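Local coordinates for HhaI Restriction Endonuclease (PDB 6UKF) that cuts double-stranded DNA as a type II restriction endonuclease of the PD-(D/E)XK nuclease family that recognises the sequence GCGC, at a contact of chain A with DNA. Sequence-based numbering; all coordinates share one arbitrary frame.

Contact 1: a contact of chain A with DNA. Residues 58, 71, 73-74, 227. With nucleotides of chain B.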
ATOM      1  N   VAL A  58      -2.762  -7.767  -9.391  1.00  8.51           N
ATOM      2  CA  VAL A  58      -3.986  -8.558  -9.466  1.00  8.98           C
ATOM      3  C   VAL A  58      -3.821  -9.673 -10.489  1.00  9.05           C
ATOM      4  O   VAL A  58      -3.306  -9.459 -11.594  1.00  9.60           O
ATOM      5  CB  VAL A  58      -5.188  -7.656  -9.803  1.00  9.13           C
ATOM      6  CG1 VAL A  58      -6.428  -8.493 -10.079  1.00 10.42           C
ATOM      7  CG2 VAL A  58      -5.446  -6.681  -8.664  1.00 10.12           C
ATOM      8  N   SER A  71      -3.896  -9.037 -14.711  1.00 10.73           N
ATOM      9  CA  SER A  71      -4.953  -8.083 -15.011  1.00 12.34           C
ATOM     10  C   SER A  71      -4.427  -7.027 -15.978  1.00 12.59           C
ATOM     11  O   SER A  71      -3.387  -6.411 -15.707  1.00 13.06           O
ATOM     12  CB  SER A  71      -5.457  -7.385 -13.752  1.00 11.94           C
ATOM     13  OG  SER A  71      -6.363  -6.351 -14.112  1.00 13.85           O
ATOM     14  N   LYS A  73      -5.461  -4.195 -16.190  1.00 15.46           N
ATOM     15  CA  LYS A  73      -5.604  -2.930 -15.487  1.00 14.98           C
ATOM     16  C   LYS A  73      -4.552  -2.734 -14.402  1.00 13.86           C
ATOM     17  O   LYS A  73      -4.554  -1.694 -13.739  1.00 14.37           O
ATOM     18  CB  LYS A  73      -7.010  -2.818 -14.884  1.00 16.93           C
ATOM     19  CG  LYS A  73      -8.121  -2.728 -15.922  1.00 21.09           C
ATOM     20  CD  LYS A  73      -9.492  -2.786 -15.269  1.00 26.35           C
ATOM     21  CE  LYS A  73     -10.604  -2.747 -16.302  1.00 31.03           C
ATOM     22  NZ  LYS A  73     -11.634  -3.785 -16.048  1.00 34.05           N
ATOM     23  N   ASN A  74      -3.658  -3.701 -14.204  1.00 13.06           N
ATOM     24  CA  ASN A  74      -2.562  -3.513 -13.266  1.00 12.09           C
ATOM     25  C   ASN A  74      -1.700  -2.328 -13.691  1.00 12.99           C
ATOM     26  O   ASN A  74      -1.664  -1.937 -14.861  1.00 14.92           O
ATOM     27  CB  ASN A  74      -1.701  -4.771 -13.190  1.00 11.42           C
ATOM     28  CG  ASN A  74      -2.339  -5.865 -12.361  1.00 10.33           C
ATOM     29  OD1 ASN A  74      -3.139  -5.597 -11.463  1.00 11.07           O
ATOM     30  ND2 ASN A  74      -1.979  -7.108 -12.650  1.00 10.10           N
ATOM     31  N   ASN A 227     -11.594  -8.438  -6.030  1.00 11.12           N
ATOM     32  CA  ASN A 227     -10.609  -9.206  -6.775  1.00 11.08           C
ATOM     33  C   ASN A 227      -9.438  -9.597  -5.874  1.00  9.66           C
ATOM     34  O   ASN A 227      -9.282  -9.101  -4.756  1.00 10.41           O
ATOM     35  CB  ASN A 227     -10.139  -8.426  -8.003  1.00 12.01           C
ATOM     36  CG  ASN A 227     -11.221  -8.312  -9.064  1.00 13.92           C
ATOM     37  OD1 ASN A 227     -12.152  -9.118  -9.100  1.00 17.06           O
ATOM     38  ND2 ASN A 227     -11.104  -7.312  -9.931  1.00 14.86           N
TER
ATOM     39  P    DA B   5     -14.976  -4.051 -11.468  1.00 17.77           P
ATOM     40  OP1  DA B   5     -15.026  -5.057 -12.552  1.00 20.88           O
ATOM     41  OP2  DA B   5     -15.621  -4.332 -10.166  1.00 18.15           O
ATOM     42  O5'  DA B   5     -13.451  -3.678 -11.223  1.00 16.52           O
ATOM     43  C5'  DA B   5     -12.682  -3.221 -12.313  1.00 16.51           C
ATOM     44  C4'  DA B   5     -11.383  -2.623 -11.839  1.00 14.18           C
ATOM     45  O4'  DA B   5     -11.636  -1.436 -11.073  1.00 14.24           O
ATOM     46  C3'  DA B   5     -10.552  -3.528 -10.924  1.00 13.41           C
ATOM     47  O3'  DA B   5      -9.427  -3.966 -11.652  1.00 12.41           O
ATOM     48  C2'  DA B   5     -10.190  -2.656  -9.711  1.00 14.29           C
ATOM     49  C1'  DA B   5     -10.562  -1.257 -10.180  1.00 14.06           C
ATOM     50  N9   DA B   5     -10.997  -0.333  -9.154  1.00 13.53           N
ATOM     51  C8   DA B   5     -12.077  -0.458  -8.330  1.00 13.98           C
ATOM     52  N7   DA B   5     -12.243   0.563  -7.523  1.00 13.57           N
ATOM     53  C5   DA B   5     -11.211   1.424  -7.859  1.00 13.55           C
ATOM     54  C6   DA B   5     -10.832   2.687  -7.368  1.00 14.61           C
ATOM     55  N6   DA B   5     -11.486   3.327  -6.393  1.00 16.89           N
ATOM     56  N1   DA B   5      -9.753   3.275  -7.926  1.00 15.89           N
ATOM     57  C2   DA B   5      -9.103   2.635  -8.903  1.00 15.41           C
ATOM     58  N3   DA B   5      -9.365   1.449  -9.447  1.00 14.55           N
ATOM     59  C4   DA B   5     -10.442   0.892  -8.873  1.00 13.29           C
ATOM     60  P    DG B   6      -8.379  -5.001 -11.028  1.00 11.35           P
ATOM     61  OP1  DG B   6      -7.853  -5.776 -12.171  1.00 12.47           O
ATOM     62  OP2  DG B   6      -8.984  -5.708  -9.877  1.00 11.55           O
ATOM     63  O5'  DG B   6      -7.221  -4.057 -10.481  1.00 11.03           O
ATOM     64  C5'  DG B   6      -6.551  -3.196 -11.380  1.00 11.90           C
ATOM     65  C4'  DG B   6      -5.551  -2.336 -10.644  1.00 10.45           C
ATOM     66  O4'  DG B   6      -6.257  -1.379  -9.807  1.00 10.64           O
ATOM     67  C3'  DG B   6      -4.598  -3.090  -9.711  1.00  9.86           C
ATOM     68  O3'  DG B   6      -3.296  -2.562  -9.885  1.00  9.17           O
ATOM     69  C2'  DG B   6      -5.171  -2.835  -8.320  1.00  9.81           C
ATOM     70  C1'  DG B   6      -5.751  -1.439  -8.480  1.00 10.07           C
ATOM     71  N9   DG B   6      -6.836  -1.100  -7.572  1.00  9.66           N
ATOM     72  C8   DG B   6      -7.913  -1.876  -7.224  1.00 10.00           C
ATOM     73  N7   DG B   6      -8.735  -1.282  -6.400  1.00 10.24           N
ATOM     74  C5   DG B   6      -8.167  -0.026  -6.198  1.00  9.51           C
ATOM     75  C6   DG B   6      -8.602   1.063  -5.400  1.00 10.13           C
ATOM     76  O6   DG B   6      -9.613   1.142  -4.691  1.00 10.84           O
ATOM     77  N1   DG B   6      -7.726   2.143  -5.479  1.00 10.39           N
ATOM     78  C2   DG B   6      -6.581   2.171  -6.235  1.00 10.29           C
ATOM     79  N2   DG B   6      -5.861   3.300  -6.187  1.00 11.66           N
ATOM     80  N3   DG B   6      -6.165   1.162  -6.984  1.00 10.31           N
ATOM     81  C4   DG B   6      -7.004   0.100  -6.917  1.00  9.61           C
ATOM     82  P    DC B   7      -2.019  -3.214  -9.168  1.00  8.92           P
ATOM     83  OP1  DC B   7      -0.939  -3.153 -10.182  1.00  9.90           O
ATOM     84  OP2  DC B   7      -2.374  -4.492  -8.522  1.00  8.98           O
ATOM     85  O5'  DC B   7      -1.671  -2.156  -8.025  1.00  9.41           O
ATOM     86  C5'  DC B   7      -1.241  -0.862  -8.415  1.00  9.68           C
ATOM     87  C4'  DC B   7      -1.008   0.025  -7.212  1.00  9.64           C
ATOM     88  O4'  DC B   7      -2.284   0.376  -6.615  1.00  9.12           O
ATOM     89  C3'  DC B   7      -0.166  -0.601  -6.092  1.00  9.15           C
ATOM     90  O3'  DC B   7       0.831   0.333  -5.685  1.00  9.33           O
ATOM     91  C2'  DC B   7      -1.178  -0.902  -4.997  1.00  8.60           C
ATOM     92  C1'  DC B   7      -2.213   0.199  -5.222  1.00  9.11           C
ATOM     93  N1   DC B   7      -3.559  -0.129  -4.707  1.00  8.74           N
ATOM     94  C2   DC B   7      -4.222   0.780  -3.876  1.00  8.74           C
ATOM     95  O2   DC B   7      -3.679   1.861  -3.602  1.00  9.35           O
ATOM     96  N3   DC B   7      -5.446   0.449  -3.395  1.00  8.56           N
ATOM     97  C4   DC B   7      -5.995  -0.726  -3.716  1.00  8.64           C
ATOM     98  N4   DC B   7      -7.201  -1.014  -3.217  1.00  9.84           N
ATOM     99  C5   DC B   7      -5.333  -1.659  -4.563  1.00  8.83           C
ATOM    100  C6   DC B   7      -4.132  -1.321  -5.030  1.00  8.93           C
TER
HETATM  101  O   HOH W   1     -12.818  -7.122 -12.473  1.00 26.10           O
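Ser71 and Asn227 hold the two non-bridging oxygens of the DG6 phosphate, one each. Ser71 OG, the hydroxyl, donates to OP1 of DG6 at a short 2.5 Å. With chi1 at 173° the hydroxyl swings away from the backbone N, beside the carbonyl carbon, and meets the phosphate. The same hydroxyl accepts the backbone N-H of Lys73, which should fix its rotation and favour donation to the phosphate. Asn227 ND2, an amide nitrogen, donates to OP2 of DG6 at 2.7 Å. This bond is almost straight, 175° at the hydrogen, and OP2 lies in the plane of the amide. The other N-H of ND2 points to a water, which lies 3.0 Å from OP1 of the DA5 phosphate.

Lys73 lies alongside the sugars. Its CB packs on C5' of DG6 at 3.6 Å, and CD lies near C4' of DA5. The amine NZ lies 5.0 Å from OP1 of DA5, too far for a salt bridge; if charged, it may still favour the phosphates at longer range.

Asn74 pairs with Val58 as a brace. Val58 N donates to Asn74 OD1 from a position tilted off the carbonyl plane, and Asn74 ND2 donates to Val58 O on an in-plane lone pair. OD1 faces OP2 of DC7 at 3.2 Å without a bond. The N-H of Val58 may soften that meeting of two oxygens. Val58 CG2 rests on C3' of DG6 at 3.8 Å.

None of the residues in this patch carries a ring, and no stacking on the bases takes part here. The site grips the backbone with neutral donors and probably sets the register of the strand on the enzyme.

Contact 2: a contact of chain A with DNA. Residues 159-160, 225, 227. With nucleotides of chain B.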
ATOM      1  N   SER A 159     -11.572  -3.607  -3.041  1.00  9.74           N
ATOM      2  CA  SER A 159     -11.144  -2.289  -3.480  1.00 10.01           C
ATOM      3  C   SER A 159     -11.621  -1.225  -2.493  1.00  9.75           C
ATOM      4  O   SER A 159     -12.410  -1.484  -1.580  1.00 10.80           O
ATOM      5  CB  SER A 159     -11.646  -2.002  -4.895  1.00 10.45           C
ATOM      6  OG  SER A 159     -11.017  -2.855  -5.839  1.00 10.88           O
ATOM      7  N   GLY A 160     -11.123  -0.004  -2.687  1.00 10.19           N
ATOM      8  CA  GLY A 160     -11.301   1.051  -1.716  1.00 10.42           C
ATOM      9  C   GLY A 160     -12.588   1.833  -1.895  1.00 10.93           C
ATOM     10  O   GLY A 160     -13.410   1.573  -2.771  1.00 11.81           O
ATOM     11  N   THR A 225     -16.055  -4.356  -5.365  1.00 15.34           N
ATOM     12  CA  THR A 225     -15.062  -5.111  -6.119  1.00 14.76           C
ATOM     13  C   THR A 225     -14.207  -5.922  -5.150  1.00 13.85           C
ATOM     14  O   THR A 225     -13.627  -5.367  -4.210  1.00 12.72           O
ATOM     15  CB  THR A 225     -14.180  -4.159  -6.931  1.00 14.82           C
ATOM     16  OG1 THR A 225     -14.999  -3.358  -7.794  1.00 16.93           O
ATOM     17  CG2 THR A 225     -13.178  -4.941  -7.763  1.00 15.35           C
ATOM     18  N   ASN A 227     -11.594  -8.438  -6.030  1.00 11.12           N
ATOM     19  CA  ASN A 227     -10.609  -9.206  -6.775  1.00 11.08           C
ATOM     20  C   ASN A 227      -9.438  -9.597  -5.874  1.00  9.66           C
ATOM     21  O   ASN A 227      -9.282  -9.101  -4.756  1.00 10.41           O
ATOM     22  CB  ASN A 227     -10.139  -8.426  -8.003  1.00 12.01           C
ATOM     23  CG  ASN A 227     -11.221  -8.312  -9.064  1.00 13.92           C
ATOM     24  OD1 ASN A 227     -12.152  -9.118  -9.100  1.00 17.06           O
ATOM     25  ND2 ASN A 227     -11.104  -7.312  -9.931  1.00 14.86           N
TER
ATOM     26  P    DA B   4     -19.328   0.561  -9.326  1.00 40.26           P
ATOM     27  OP1  DA B   4     -20.486  -0.360  -9.270  1.00 41.16           O
ATOM     28  OP2  DA B   4     -18.799   1.131  -8.068  1.00 42.07           O
ATOM     29  O5'  DA B   4     -18.131  -0.151 -10.107  1.00 32.06           O
ATOM     30  C5'  DA B   4     -18.078  -0.073 -11.535  1.00 25.88           C
ATOM     31  C4'  DA B   4     -16.761  -0.612 -12.052  1.00 19.63           C
ATOM     32  O4'  DA B   4     -15.762   0.442 -12.059  1.00 19.57           O
ATOM     33  C3'  DA B   4     -16.178  -1.741 -11.215  1.00 17.85           C
ATOM     34  O3'  DA B   4     -15.577  -2.694 -12.066  1.00 17.66           O
ATOM     35  C2'  DA B   4     -15.187  -1.026 -10.291  1.00 17.72           C
ATOM     36  C1'  DA B   4     -14.715   0.148 -11.140  1.00 17.07           C
ATOM     37  N9   DA B   4     -14.422   1.376 -10.393  1.00 16.38           N
ATOM     38  C8   DA B   4     -15.151   1.923  -9.372  1.00 15.89           C
ATOM     39  N7   DA B   4     -14.657   3.050  -8.910  1.00 17.40           N
ATOM     40  C5   DA B   4     -13.529   3.261  -9.685  1.00 15.48           C
ATOM     41  C6   DA B   4     -12.558   4.285  -9.696  1.00 16.01           C
ATOM     42  N6   DA B   4     -12.576   5.331  -8.862  1.00 17.38           N
ATOM     43  N1   DA B   4     -11.561   4.189 -10.599  1.00 16.61           N
ATOM     44  C2   DA B   4     -11.542   3.142 -11.431  1.00 16.88           C
ATOM     45  N3   DA B   4     -12.393   2.123 -11.516  1.00 16.25           N
ATOM     46  C4   DA B   4     -13.374   2.242 -10.607  1.00 15.94           C
ATOM     47  P    DA B   5     -14.976  -4.051 -11.468  1.00 17.77           P
ATOM     48  OP1  DA B   5     -15.026  -5.057 -12.552  1.00 20.88           O
ATOM     49  OP2  DA B   5     -15.621  -4.332 -10.166  1.00 18.15           O
ATOM     50  O5'  DA B   5     -13.451  -3.678 -11.223  1.00 16.52           O
ATOM     51  C5'  DA B   5     -12.682  -3.221 -12.313  1.00 16.51           C
ATOM     52  C4'  DA B   5     -11.383  -2.623 -11.839  1.00 14.18           C
ATOM     53  O4'  DA B   5     -11.636  -1.436 -11.073  1.00 14.24           O
ATOM     54  C3'  DA B   5     -10.552  -3.528 -10.924  1.00 13.41           C
ATOM     55  O3'  DA B   5      -9.427  -3.966 -11.652  1.00 12.41           O
ATOM     56  C2'  DA B   5     -10.190  -2.656  -9.711  1.00 14.29           C
ATOM     57  C1'  DA B   5     -10.562  -1.257 -10.180  1.00 14.06           C
ATOM     58  N9   DA B   5     -10.997  -0.333  -9.154  1.00 13.53           N
ATOM     59  C8   DA B   5     -12.077  -0.458  -8.330  1.00 13.98           C
ATOM     60  N7   DA B   5     -12.243   0.563  -7.523  1.00 13.57           N
ATOM     61  C5   DA B   5     -11.211   1.424  -7.859  1.00 13.55           C
ATOM     62  C6   DA B   5     -10.832   2.687  -7.368  1.00 14.61           C
ATOM     63  N6   DA B   5     -11.486   3.327  -6.393  1.00 16.89           N
ATOM     64  N1   DA B   5      -9.753   3.275  -7.926  1.00 15.89           N
ATOM     65  C2   DA B   5      -9.103   2.635  -8.903  1.00 15.41           C
ATOM     66  N3   DA B   5      -9.365   1.449  -9.447  1.00 14.55           N
ATOM     67  C4   DA B   5     -10.442   0.892  -8.873  1.00 13.29           C
ATOM     68  P    DG B   6      -8.379  -5.001 -11.028  1.00 11.35           P
ATOM     69  OP1  DG B   6      -7.853  -5.776 -12.171  1.00 12.47           O
ATOM     70  OP2  DG B   6      -8.984  -5.708  -9.877  1.00 11.55           O
ATOM     71  O5'  DG B   6      -7.221  -4.057 -10.481  1.00 11.03           O
ATOM     72  C5'  DG B   6      -6.551  -3.196 -11.380  1.00 11.90           C
ATOM     73  C4'  DG B   6      -5.551  -2.336 -10.644  1.00 10.45           C
ATOM     74  O4'  DG B   6      -6.257  -1.379  -9.807  1.00 10.64           O
ATOM     75  C3'  DG B   6      -4.598  -3.090  -9.711  1.00  9.86           C
ATOM     76  O3'  DG B   6      -3.296  -2.562  -9.885  1.00  9.17           O
ATOM     77  C2'  DG B   6      -5.171  -2.835  -8.320  1.00  9.81           C
ATOM     78  C1'  DG B   6      -5.751  -1.439  -8.480  1.00 10.07           C
ATOM     79  N9   DG B   6      -6.836  -1.100  -7.572  1.00  9.66           N
ATOM     80  C8   DG B   6      -7.913  -1.876  -7.224  1.00 10.00           C
ATOM     81  N7   DG B   6      -8.735  -1.282  -6.400  1.00 10.24           N
ATOM     82  C5   DG B   6      -8.167  -0.026  -6.198  1.00  9.51           C
ATOM     83  C6   DG B   6      -8.602   1.063  -5.400  1.00 10.13           C
ATOM     84  O6   DG B   6      -9.613   1.142  -4.691  1.00 10.84           O
ATOM     85  N1   DG B   6      -7.726   2.143  -5.479  1.00 10.39           N
ATOM     86  C2   DG B   6      -6.581   2.171  -6.235  1.00 10.29           C
ATOM     87  N2   DG B   6      -5.861   3.300  -6.187  1.00 11.66           N
ATOM     88  N3   DG B   6      -6.165   1.162  -6.984  1.00 10.31           N
ATOM     89  C4   DG B   6      -7.004   0.100  -6.917  1.00  9.61           C
TER
HETATM   90  O   HOH W   2     -12.818  -7.122 -12.473  1.00 26.10           O
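Ser159 and Gly160 read the Hoogsteen edge of DG6 from the major groove. Ser159 OG, the side-chain hydroxyl, donates to the ring nitrogen N7 of DG6 at 2.8 Å. Gly160 N, a backbone amide, donates to the carbonyl oxygen O6 of DG6 at 2.8 Å, with 157° at the hydrogen. Two adjacent donors therefore meet two adjacent acceptors. That pattern suits guanine. Adenine also offers N7 but carries an amino group in place of O6, so the Gly160 bond should favour guanine. The base and the DC7 that follows it fit the opening G and C of the recognition sequence. Ser159 OG lies anti to its carbonyl carbon (chi1 -67°), which turns the hydroxyl to the base. Ser159 CB sits near N7 of DG6 and also meets the neighbouring base, 3.8 Å from C8 of DA5. CB also lies near N7 of DA5, but no hydrogen bond is formed, so the contact probably adds little base discrimination.

The Thr225 contact lies one phosphate further toward the 5' end, at DA5; Asn227, from the same loop, serves the phosphate of DG6. Thr225 OG1, a hydroxyl, donates to OP2 of the DA5 phosphate at 2.6 Å. It also lies 3.4 Å from C2' of DA4, a nucleotide that is unpaired here. The methyl CG2 of Thr225 sits against the same phosphate, 3.5 Å from OP2 of DA5. Hydroxyl and methyl thus both face the DA5 phosphate, and the branched side chain fits closely to it. These contacts carry no base identity and should serve position and affinity.

In the fold, Ser159 and Gly160 belong to the loop between strand 148-156 and strand 162-163. Thr225 and Asn227 belong to the loop between strand 217-221 and strand 228-236. The two loops meet the same stretch of chain B, one at the base edge and one at the phosphates.

Contact 1 and contact 2 are neighbours on one strand, with their C-alpha centres about 10 Å apart. They share Asn227, and both involve DA5 and DG6. Contact 1 adds strand 51-62 and the loop after strand 67-70, and extends to DC7. Contact 2 adds the loop after strand 148-156, and extends to DA4. DG6 is thus held by its phosphate in contact 1 and read at its base in contact 2. Fixing the phosphate should help present the base edge correctly. This coupling of grip and readout fits a sequence-specific nuclease, here deposited as one protein chain.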